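Local atomic coordinates of N-acetylglucosamine 2-epimerase (Xylella fastidiosa, PDB entry 3GT5), a protein that probably catalyses isomerisation of a sugar, such as the epimerisation of an N-acylglucosamine at C2. Residues V58-M63 with G373-H378; L120-G125 with R134-E139; A318-A323 with R330-Y335. All coordinates share one frame; numbering follows the deposited sequence.

Interaction 1: V58-M63 with G373-H378; sequences VFNYAM and GKTDYH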
loop_
_atom_site.group_PDB
_atom_site.type_symbol
_atom_site.label_atom_id
_atom_site.label_comp_id
_atom_site.label_asym_id
_atom_site.label_seq_id
_atom_site.Cartn_x
_atom_site.Cartn_y
_atom_site.Cartn_z
ATOM N N VAL A 58 1.280 -5.112 -11.392
ATOM C CA VAL A 58 1.397 -6.580 -11.300
ATOM C C VAL A 58 0.470 -7.131 -10.217
ATOM O O VAL A 58 -0.225 -8.116 -10.431
ATOM C CB VAL A 58 2.838 -6.989 -11.002
ATOM C CG1 VAL A 58 2.973 -8.492 -10.609
ATOM C CG2 VAL A 58 3.719 -6.679 -12.169
ATOM N N PHE A 59 0.424 -6.493 -9.047
ATOM C CA PHE A 59 -0.540 -6.865 -8.002
ATOM C C PHE A 59 -1.997 -6.808 -8.529
ATOM O O PHE A 59 -2.744 -7.765 -8.325
ATOM C CB PHE A 59 -0.339 -5.979 -6.737
ATOM C CG PHE A 59 -1.391 -6.120 -5.698
ATOM C CD1 PHE A 59 -1.166 -6.912 -4.587
ATOM C CD2 PHE A 59 -2.592 -5.410 -5.792
ATOM C CE1 PHE A 59 -2.122 -7.024 -3.584
ATOM C CE2 PHE A 59 -3.585 -5.533 -4.781
ATOM C CZ PHE A 59 -3.327 -6.339 -3.677
ATOM N N ASN A 60 -2.390 -5.682 -9.145
ATOM C CA ASN A 60 -3.754 -5.433 -9.665
ATOM C C ASN A 60 -4.158 -6.669 -10.470
ATOM O O ASN A 60 -5.217 -7.261 -10.278
ATOM C CB ASN A 60 -3.791 -4.289 -10.694
ATOM C CG ASN A 60 -3.822 -2.878 -10.117
ATOM O OD1 ASN A 60 -3.599 -2.648 -8.921
ATOM N ND2 ASN A 60 -4.154 -1.893 -11.013
ATOM N N TYR A 61 -3.305 -7.026 -11.403
ATOM C CA TYR A 61 -3.708 -8.052 -12.368
ATOM C C TYR A 61 -3.615 -9.442 -11.767
ATOM O O TYR A 61 -4.464 -10.308 -12.079
ATOM C CB TYR A 61 -2.852 -7.942 -13.607
ATOM C CG TYR A 61 -3.297 -6.907 -14.639
ATOM C CD1 TYR A 61 -4.392 -7.159 -15.446
ATOM C CD2 TYR A 61 -2.584 -5.732 -14.845
ATOM C CE1 TYR A 61 -4.814 -6.262 -16.379
ATOM C CE2 TYR A 61 -2.963 -4.821 -15.809
ATOM C CZ TYR A 61 -4.107 -5.099 -16.569
ATOM O OH TYR A 61 -4.511 -4.253 -17.584
ATOM N N ALA A 62 -2.607 -9.687 -10.916
ATOM C CA ALA A 62 -2.516 -10.993 -10.223
ATOM C C ALA A 62 -3.696 -11.273 -9.338
ATOM O O ALA A 62 -4.256 -12.337 -9.417
ATOM C CB ALA A 62 -1.222 -11.125 -9.440
ATOM N N MET A 63 -4.102 -10.307 -8.494
ATOM C CA MET A 63 -5.212 -10.516 -7.599
ATOM C C MET A 63 -6.532 -10.647 -8.406
ATOM O O MET A 63 -7.391 -11.457 -8.079
ATOM C CB MET A 63 -5.261 -9.390 -6.561
ATOM C CG MET A 63 -4.002 -9.350 -5.660
ATOM S SD MET A 63 -3.687 -10.842 -4.628
ATOM C CE MET A 63 -5.098 -10.646 -3.577
ATOM N N GLY A 373 2.376 6.073 -9.196
ATOM C CA GLY A 373 2.176 5.608 -7.825
ATOM C C GLY A 373 0.763 5.060 -7.590
ATOM O O GLY A 373 0.568 4.142 -6.774
ATOM N N LYS A 374 -0.240 5.594 -8.283
ATOM C CA LYS A 374 -1.638 5.139 -8.051
ATOM C C LYS A 374 -2.099 4.203 -9.139
ATOM O O LYS A 374 -2.079 4.564 -10.310
ATOM C CB LYS A 374 -2.599 6.321 -7.958
ATOM C CG LYS A 374 -4.057 5.949 -7.951
ATOM C CD LYS A 374 -4.940 7.093 -7.407
ATOM C CE LYS A 374 -6.400 6.778 -7.342
ATOM N NZ LYS A 374 -7.009 6.413 -8.662
ATOM N N THR A 375 -2.509 3.004 -8.744
ATOM C CA THR A 375 -3.053 2.029 -9.656
ATOM C C THR A 375 -4.353 1.498 -9.130
ATOM O O THR A 375 -4.902 0.563 -9.697
ATOM C CB THR A 375 -2.083 0.840 -9.919
ATOM O OG1 THR A 375 -2.071 0.001 -8.761
ATOM C CG2 THR A 375 -0.718 1.352 -10.233
ATOM N N ASP A 376 -4.887 2.106 -8.070
ATOM C CA ASP A 376 -5.989 1.519 -7.285
ATOM C C ASP A 376 -5.674 0.127 -6.682
ATOM O O ASP A 376 -6.569 -0.661 -6.362
ATOM C CB ASP A 376 -7.306 1.529 -8.105
ATOM C CG ASP A 376 -7.925 2.925 -8.163
ATOM O OD1 ASP A 376 -8.840 3.202 -7.359
ATOM O OD2 ASP A 376 -7.465 3.736 -8.971
ATOM N N TYR A 377 -4.389 -0.170 -6.547
ATOM C CA TYR A 377 -3.909 -1.241 -5.667
ATOM C C TYR A 377 -4.512 -1.097 -4.271
ATOM O O TYR A 377 -4.978 -2.078 -3.695
ATOM C CB TYR A 377 -2.340 -1.296 -5.664
ATOM C CG TYR A 377 -1.718 -1.480 -4.273
ATOM C CD1 TYR A 377 -1.433 -2.749 -3.753
ATOM C CD2 TYR A 377 -1.433 -0.396 -3.510
ATOM C CE1 TYR A 377 -0.837 -2.900 -2.484
ATOM C CE2 TYR A 377 -0.859 -0.508 -2.268
ATOM C CZ TYR A 377 -0.577 -1.741 -1.743
ATOM O OH TYR A 377 -0.019 -1.747 -0.485
ATOM N N HIS A 378 -4.592 0.121 -3.722
ATOM C CA HIS A 378 -5.145 0.269 -2.395
ATOM C C HIS A 378 -6.645 -0.021 -2.356
ATOM O O HIS A 378 -7.118 -0.601 -1.362
ATOM C CB HIS A 378 -4.982 1.685 -1.827
ATOM C CG HIS A 378 -3.621 2.017 -1.338
ATOM N ND1 HIS A 378 -3.138 1.579 -0.127
ATOM C CD2 HIS A 378 -2.654 2.800 -1.872
ATOM C CE1 HIS A 378 -1.935 2.091 0.073
ATOM N NE2 HIS A 378 -1.614 2.828 -0.974
#

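Interaction 2: L120-G125 with R134-E139; sequences LAYSCG and REWMDE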
loop_
_atom_site.group_PDB
_atom_site.type_symbol
_atom_site.label_atom_id
_atom_site.label_comp_id
_atom_site.label_asym_id
_atom_site.label_seq_id
_atom_site.Cartn_x
_atom_site.Cartn_y
_atom_site.Cartn_z
ATOM N N LEU A 120 6.461 -7.740 -3.217
ATOM C CA LEU A 120 5.048 -7.974 -3.394
ATOM C C LEU A 120 4.730 -8.437 -4.824
ATOM O O LEU A 120 3.962 -9.421 -4.988
ATOM C CB LEU A 120 4.259 -6.699 -3.067
ATOM C CG LEU A 120 2.737 -6.842 -3.185
ATOM C CD1 LEU A 120 2.180 -7.824 -2.127
ATOM C CD2 LEU A 120 2.025 -5.473 -3.063
ATOM N N ALA A 121 5.309 -7.781 -5.838
ATOM C CA ALA A 121 5.050 -8.168 -7.238
ATOM C C ALA A 121 5.529 -9.625 -7.473
ATOM O O ALA A 121 4.861 -10.442 -8.139
ATOM C CB ALA A 121 5.713 -7.213 -8.237
ATOM N N TYR A 122 6.707 -9.954 -6.966
ATOM C CA TYR A 122 7.226 -11.326 -7.171
ATOM C C TYR A 122 6.369 -12.359 -6.426
ATOM O O TYR A 122 6.152 -13.477 -6.948
ATOM C CB TYR A 122 8.697 -11.422 -6.739
ATOM C CG TYR A 122 9.691 -10.657 -7.598
ATOM C CD1 TYR A 122 9.437 -10.328 -8.947
ATOM C CD2 TYR A 122 10.944 -10.300 -7.085
ATOM C CE1 TYR A 122 10.345 -9.616 -9.709
ATOM C CE2 TYR A 122 11.885 -9.630 -7.880
ATOM C CZ TYR A 122 11.584 -9.305 -9.193
ATOM O OH TYR A 122 12.492 -8.619 -9.971
ATOM N N SER A 123 5.872 -12.015 -5.230
ATOM C CA SER A 123 5.002 -12.933 -4.461
ATOM C C SER A 123 3.699 -13.175 -5.236
ATOM O O SER A 123 3.227 -14.321 -5.340
ATOM C CB SER A 123 4.673 -12.354 -3.089
ATOM O OG SER A 123 5.867 -12.209 -2.399
ATOM N N CYS A 124 3.162 -12.103 -5.811
ATOM C CA CYS A 124 2.012 -12.233 -6.711
ATOM C C CYS A 124 2.313 -13.142 -7.907
ATOM O O CYS A 124 1.458 -13.987 -8.263
ATOM C CB CYS A 124 1.543 -10.878 -7.217
ATOM S SG CYS A 124 0.739 -9.909 -5.945
ATOM N N GLY A 125 3.491 -12.994 -8.514
ATOM C CA GLY A 125 3.920 -13.864 -9.603
ATOM C C GLY A 125 3.909 -15.337 -9.221
ATOM O O GLY A 125 3.436 -16.186 -10.012
ATOM N N ARG A 134 9.745 -17.808 -7.134
ATOM C CA ARG A 134 10.225 -18.217 -5.837
ATOM C C ARG A 134 11.716 -17.839 -5.716
ATOM O O ARG A 134 12.155 -17.385 -4.652
ATOM C CB ARG A 134 10.009 -19.722 -5.629
ATOM C CG ARG A 134 10.352 -20.278 -4.230
ATOM C CD ARG A 134 10.169 -21.821 -4.175
ATOM N NE ARG A 134 8.760 -22.194 -4.325
ATOM C CZ ARG A 134 7.884 -22.306 -3.319
ATOM N NH1 ARG A 134 8.247 -22.075 -2.067
ATOM N NH2 ARG A 134 6.628 -22.643 -3.571
ATOM N N GLU A 135 12.485 -18.008 -6.803
ATOM C CA GLU A 135 13.912 -17.632 -6.825
ATOM C C GLU A 135 14.081 -16.112 -6.807
ATOM O O GLU A 135 14.972 -15.600 -6.143
ATOM C CB GLU A 135 14.635 -18.159 -8.074
ATOM C CG GLU A 135 14.973 -19.634 -8.055
ATOM C CD GLU A 135 13.807 -20.541 -7.733
ATOM O OE1 GLU A 135 12.853 -20.651 -8.566
ATOM O OE2 GLU A 135 13.865 -21.187 -6.651
ATOM N N TRP A 136 13.228 -15.399 -7.541
ATOM C CA TRP A 136 13.318 -13.929 -7.566
ATOM C C TRP A 136 13.069 -13.362 -6.183
ATOM O O TRP A 136 13.696 -12.356 -5.799
ATOM C CB TRP A 136 12.285 -13.323 -8.524
ATOM C CG TRP A 136 12.352 -13.786 -9.932
ATOM C CD1 TRP A 136 13.429 -14.341 -10.584
ATOM C CD2 TRP A 136 11.285 -13.723 -10.893
ATOM N NE1 TRP A 136 13.081 -14.643 -11.882
ATOM C CE2 TRP A 136 11.767 -14.286 -12.089
ATOM C CE3 TRP A 136 9.957 -13.263 -10.843
ATOM C CZ2 TRP A 136 10.974 -14.377 -13.255
ATOM C CZ3 TRP A 136 9.159 -13.364 -11.998
ATOM C CH2 TRP A 136 9.676 -13.921 -13.180
ATOM N N MET A 137 12.141 -14.002 -5.446
ATOM C CA MET A 137 11.852 -13.660 -4.038
ATOM C C MET A 137 13.091 -13.895 -3.178
ATOM O O MET A 137 13.477 -13.063 -2.347
ATOM C CB MET A 137 10.635 -14.435 -3.476
ATOM C CG MET A 137 9.284 -14.195 -4.199
ATOM S SD MET A 137 7.988 -15.431 -4.018
ATOM C CE MET A 137 7.761 -15.335 -2.284
ATOM N N ASP A 138 13.727 -15.054 -3.365
ATOM C CA ASP A 138 14.929 -15.350 -2.608
ATOM C C ASP A 138 16.054 -14.344 -2.939
ATOM O O ASP A 138 16.738 -13.864 -2.035
ATOM C CB ASP A 138 15.370 -16.815 -2.786
ATOM C CG ASP A 138 16.637 -17.120 -2.015
ATOM O OD1 ASP A 138 16.714 -16.861 -0.774
ATOM O OD2 ASP A 138 17.600 -17.539 -2.694
ATOM N N GLU A 139 16.196 -13.962 -4.202
ATOM C CA GLU A 139 17.207 -12.972 -4.642
ATOM C C GLU A 139 16.935 -11.633 -3.981
ATOM O O GLU A 139 17.880 -10.966 -3.548
ATOM C CB GLU A 139 17.129 -12.841 -6.165
ATOM C CG GLU A 139 17.833 -11.693 -6.926
ATOM C CD GLU A 139 17.149 -11.503 -8.280
ATOM O OE1 GLU A 139 16.188 -10.673 -8.372
ATOM O OE2 GLU A 139 17.471 -12.285 -9.217
#

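Interaction 3: A318-A323 with R330-Y335; sequences AAALLA and RYWQWY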
loop_
_atom_site.group_PDB
_atom_site.type_symbol
_atom_site.label_atom_id
_atom_site.label_comp_id
_atom_site.label_asym_id
_atom_site.label_seq_id
_atom_site.Cartn_x
_atom_site.Cartn_y
_atom_site.Cartn_z
ATOM N N ALA A 318 -9.404 -2.520 7.347
ATOM C CA ALA A 318 -9.147 -2.718 8.762
ATOM C C ALA A 318 -10.455 -2.917 9.568
ATOM O O ALA A 318 -10.517 -3.797 10.375
ATOM C CB ALA A 318 -8.330 -1.546 9.328
ATOM N N ALA A 319 -11.477 -2.096 9.302
ATOM C CA ALA A 319 -12.756 -2.170 10.033
ATOM C C ALA A 319 -13.417 -3.521 9.832
ATOM O O ALA A 319 -13.890 -4.104 10.791
ATOM C CB ALA A 319 -13.683 -1.020 9.612
ATOM N N ALA A 320 -13.402 -4.045 8.624
ATOM C CA ALA A 320 -13.978 -5.363 8.337
ATOM C C ALA A 320 -13.224 -6.479 9.107
ATOM O O ALA A 320 -13.854 -7.372 9.725
ATOM C CB ALA A 320 -14.011 -5.619 6.768
ATOM N N LEU A 321 -11.877 -6.452 9.053
ATOM C CA LEU A 321 -11.087 -7.436 9.801
ATOM C C LEU A 321 -11.314 -7.349 11.343
ATOM O O LEU A 321 -11.448 -8.376 11.995
ATOM C CB LEU A 321 -9.601 -7.382 9.420
ATOM C CG LEU A 321 -9.212 -7.736 7.971
ATOM C CD1 LEU A 321 -7.704 -7.923 7.802
ATOM C CD2 LEU A 321 -9.891 -8.947 7.524
ATOM N N LEU A 322 -11.390 -6.133 11.886
ATOM C CA LEU A 322 -11.597 -5.902 13.311
ATOM C C LEU A 322 -12.978 -6.374 13.710
ATOM O O LEU A 322 -13.108 -7.019 14.735
ATOM C CB LEU A 322 -11.452 -4.429 13.648
ATOM C CG LEU A 322 -9.978 -3.994 13.662
ATOM C CD1 LEU A 322 -9.799 -2.488 13.448
ATOM C CD2 LEU A 322 -9.388 -4.449 15.003
ATOM N N ALA A 323 -13.973 -6.066 12.890
ATOM C CA ALA A 323 -15.362 -6.530 13.120
ATOM C C ALA A 323 -15.461 -8.049 13.182
ATOM O O ALA A 323 -16.129 -8.598 14.094
ATOM C CB ALA A 323 -16.331 -5.956 12.045
ATOM N N ARG A 330 -19.649 -2.125 16.288
ATOM C CA ARG A 330 -19.245 -0.756 16.027
ATOM C C ARG A 330 -18.230 -0.732 14.867
ATOM O O ARG A 330 -18.170 0.249 14.126
ATOM C CB ARG A 330 -18.672 -0.074 17.287
ATOM C CG ARG A 330 -19.768 0.257 18.361
ATOM C CD ARG A 330 -19.203 0.726 19.729
ATOM N NE ARG A 330 -18.220 -0.200 20.302
ATOM C CZ ARG A 330 -17.436 0.074 21.359
ATOM N NH1 ARG A 330 -17.508 1.247 21.998
ATOM N NH2 ARG A 330 -16.571 -0.841 21.796
ATOM N N TYR A 331 -17.440 -1.807 14.711
ATOM C CA TYR A 331 -16.507 -1.895 13.570
ATOM C C TYR A 331 -17.228 -2.066 12.225
ATOM O O TYR A 331 -16.783 -1.532 11.224
ATOM C CB TYR A 331 -15.427 -2.956 13.775
ATOM C CG TYR A 331 -14.445 -2.601 14.859
ATOM C CD1 TYR A 331 -13.695 -1.434 14.800
ATOM C CD2 TYR A 331 -14.262 -3.452 15.964
ATOM C CE1 TYR A 331 -12.807 -1.106 15.813
ATOM C CE2 TYR A 331 -13.359 -3.124 16.994
ATOM C CZ TYR A 331 -12.646 -1.957 16.914
ATOM O OH TYR A 331 -11.760 -1.628 17.920
ATOM N N TRP A 332 -18.348 -2.775 12.183
ATOM C CA TRP A 332 -19.124 -2.824 10.950
ATOM C C TRP A 332 -19.797 -1.487 10.648
ATOM O O TRP A 332 -19.950 -1.137 9.476
ATOM C CB TRP A 332 -20.163 -3.954 10.961
ATOM C CG TRP A 332 -19.604 -5.342 10.676
ATOM C CD1 TRP A 332 -19.728 -6.456 11.468
ATOM C CD2 TRP A 332 -18.922 -5.774 9.491
ATOM N NE1 TRP A 332 -19.139 -7.531 10.869
ATOM C CE2 TRP A 332 -18.646 -7.150 9.646
ATOM C CE3 TRP A 332 -18.506 -5.130 8.319
ATOM C CZ2 TRP A 332 -17.924 -7.878 8.704
ATOM C CZ3 TRP A 332 -17.836 -5.874 7.344
ATOM C CH2 TRP A 332 -17.542 -7.233 7.556
ATOM N N GLN A 333 -20.221 -0.760 11.689
ATOM C CA GLN A 333 -20.735 0.593 11.505
ATOM C C GLN A 333 -19.663 1.498 10.896
ATOM O O GLN A 333 -19.969 2.315 10.012
ATOM C CB GLN A 333 -21.327 1.153 12.798
ATOM C CG GLN A 333 -22.625 0.428 13.093
ATOM C CD GLN A 333 -23.069 0.494 14.519
ATOM O OE1 GLN A 333 -22.466 1.162 15.368
ATOM N NE2 GLN A 333 -24.151 -0.230 14.807
ATOM N N TRP A 334 -18.414 1.338 11.329
ATOM C CA TRP A 334 -17.323 2.116 10.697
ATOM C C TRP A 334 -17.158 1.759 9.229
ATOM O O TRP A 334 -17.037 2.619 8.377
ATOM C CB TRP A 334 -15.998 1.956 11.436
ATOM C CG TRP A 334 -15.860 2.976 12.528
ATOM C CD1 TRP A 334 -15.894 2.754 13.865
ATOM C CD2 TRP A 334 -15.658 4.383 12.358
ATOM N NE1 TRP A 334 -15.740 3.932 14.542
ATOM C CE2 TRP A 334 -15.565 4.947 13.645
ATOM C CE3 TRP A 334 -15.510 5.213 11.245
ATOM C CZ2 TRP A 334 -15.370 6.310 13.849
ATOM C CZ3 TRP A 334 -15.318 6.555 11.441
ATOM C CH2 TRP A 334 -15.253 7.094 12.746
ATOM N N TYR A 335 -17.129 0.467 8.958
ATOM C CA TYR A 335 -17.088 -0.043 7.584
ATOM C C TYR A 335 -18.149 0.600 6.699
ATOM O O TYR A 335 -17.848 1.073 5.610
ATOM C CB TYR A 335 -17.292 -1.553 7.608
ATOM C CG TYR A 335 -17.229 -2.237 6.272
ATOM C CD1 TYR A 335 -16.017 -2.558 5.695
ATOM C CD2 TYR A 335 -18.386 -2.573 5.580
ATOM C CE1 TYR A 335 -15.930 -3.182 4.449
ATOM C CE2 TYR A 335 -18.306 -3.186 4.335
ATOM C CZ TYR A 335 -17.095 -3.498 3.770
ATOM O OH TYR A 335 -17.049 -4.111 2.520
#

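Interaction 1: V58-M63 with G373-H378
Phe59 and Asn60 meet the chain that leads into helix 377-387 through contrasting first torsions: CG of Phe59 stands anti to its backbone N (chi1 171°), whereas CG of Asn60 is anti to its carbonyl carbon. The first setting swings CG of Phe59 toward the 373-378 side, and the second sets the amide carbon of Asn60 on the Thr375 side. The amide is then gripped twice by a single residue. Its ND2 donates to Thr375 O at 2.9 Å, a fairly straight bond with an N-H...O angle of 157° that lies close to the amide plane, while Thr375 OG1 donates to Asn60 OD1 at 3.1 Å from a position tilted out of the carbonyl plane. Using both ends of the amide fixes its flip and binds the turn before the helix by side chain and backbone alike. Beside this polar pair, the edge of Tyr377 points into the face of Phe59, a T-shaped stack with ring centroids 5.0 Å apart and planes at 78°. Tyr377 CD1 comes to 3.5 Å from Phe59 CD2, toward the rim, and Met63 CG lies over the centre of the opposite face, so the phenyl group is sandwiched. The hydroxyl of Tyr377 reaches on to Glu180. This is a worked example of how an alpha/alpha barrel, the fold of this family, is closed: the last helix, 377-387, docks on the early helix 51-68. Leu120 and Cys124 of helix 112-127 touch Phe59 at CD1, and Val58 packs on Leu81 of helix 71-88.

Interaction 2: L120-G125 with R134-E139
The ring of Tyr122 receives Trp136 on one face: CB of the tryptophan stands over it, 3.7 Å from the ring centroid and only 16° off the normal, a CH-pi contact. From there the indole extends across the tyrosine at roughly a right angle, and its edge is turned toward the same ring in an edge-to-face pair whose planes are inclined at 54°. The nearest approach of the two ring systems is made by the benzo corner, with Trp136 CE3 at 3.5 Å from Tyr122 CD1. Leu81 of helix 71-88 touches both aromatic residues, and Arg85 of that helix makes a cation-pi contact with the indole. Met137 fills the other part of the interface. Its CG rests 3.8 Å from Tyr122 CB, its SD is 3.9 Å from Ser123 CA, and a bend at chi3 (62°) brings CE to 3.7 Å from Ser123 OG. That hydroxyl is bonded back to Met119 O in its own helix, so it can sit against a methyl group with its polar need met. The helices carrying these groups, 112-127 and 133-147, run nearly antiparallel with local axes 8.7 Å apart, as expected of a helical pair in an alpha/alpha barrel. Chemically, the seam is held by dispersion and pi contacts, with no polar bond between the two segments; the polar ends find partners elsewhere: Tyr122 OH bonds to Tyr96 and Arg85, and Glu139 forms a salt bridge to Arg85. The shared guanidinium would probably favour an ionised Glu139 and polarise the phenol.

Interaction 3: A318-A323 with R330-Y335
Ala323 and Leu322 each set a CB over an aromatic face of the facing helix. Ala323 CB lies 3.3 Å from the centroid of the five-membered ring of Trp332, a mere 5° off the normal, and Leu322 CB stands over the centre of the Tyr331 ring at 3.7 Å. Both are CH-pi contacts, and the first is notably tight. Apolar packing adds to them: Ala323 CB meets Tyr331 CB at 3.6 Å, and Ala320 CB touches Tyr335 CD1 at 3.8 Å and Trp332 CZ3 at 3.9 Å. Tyr335 holds its CG anti to the backbone N (chi1 -178°), and the same CZ3 lies over its ring, toward the rim, with both aromatic groups beside Ala320. Helices 309-326 and 329-346, joined by a short connection, form an antiparallel hairpin, the element from which the alpha/alpha barrel of this family is built. The alanines on one side permit a close approach, with local axes 7.9 Å apart at 160° and the CA atoms of Ala323 and Tyr331 separated by 4.8 Å. Contacts between side chain and backbone follow from this closeness: Ala319 CB approaches Tyr331 O at 3.5 Å, an oxygen that also accepts the backbone N-H of Tyr335. Polar groups are engaged beyond the seam. Tyr331 OH is bonded to Asp278 and Arg274 of helix 269-284, and Tyr335 OH to the carbonyl of Phe5 near the N terminus.

Read from the N terminus, the chain opens interaction 1 in helix 51-68 and closes it only after 309 intervening residues, at the entry to helix 377-387. Within that long loop fall the other two contacts, one after the other without crossing: interaction 2 seals a short connection between helices 112-127 and 133-147, and interaction 3 does the same for 309-326 and 329-346. The local pairs thus join sequence neighbours, whereas interaction 1 ties an early helix to the last one. Interactions 1 and 2 share a packed border, where Ala62 CB lies 3.6 Å from Cys124 CB. Interaction 3 stands apart, its centre about 32 Å from that of interaction 2.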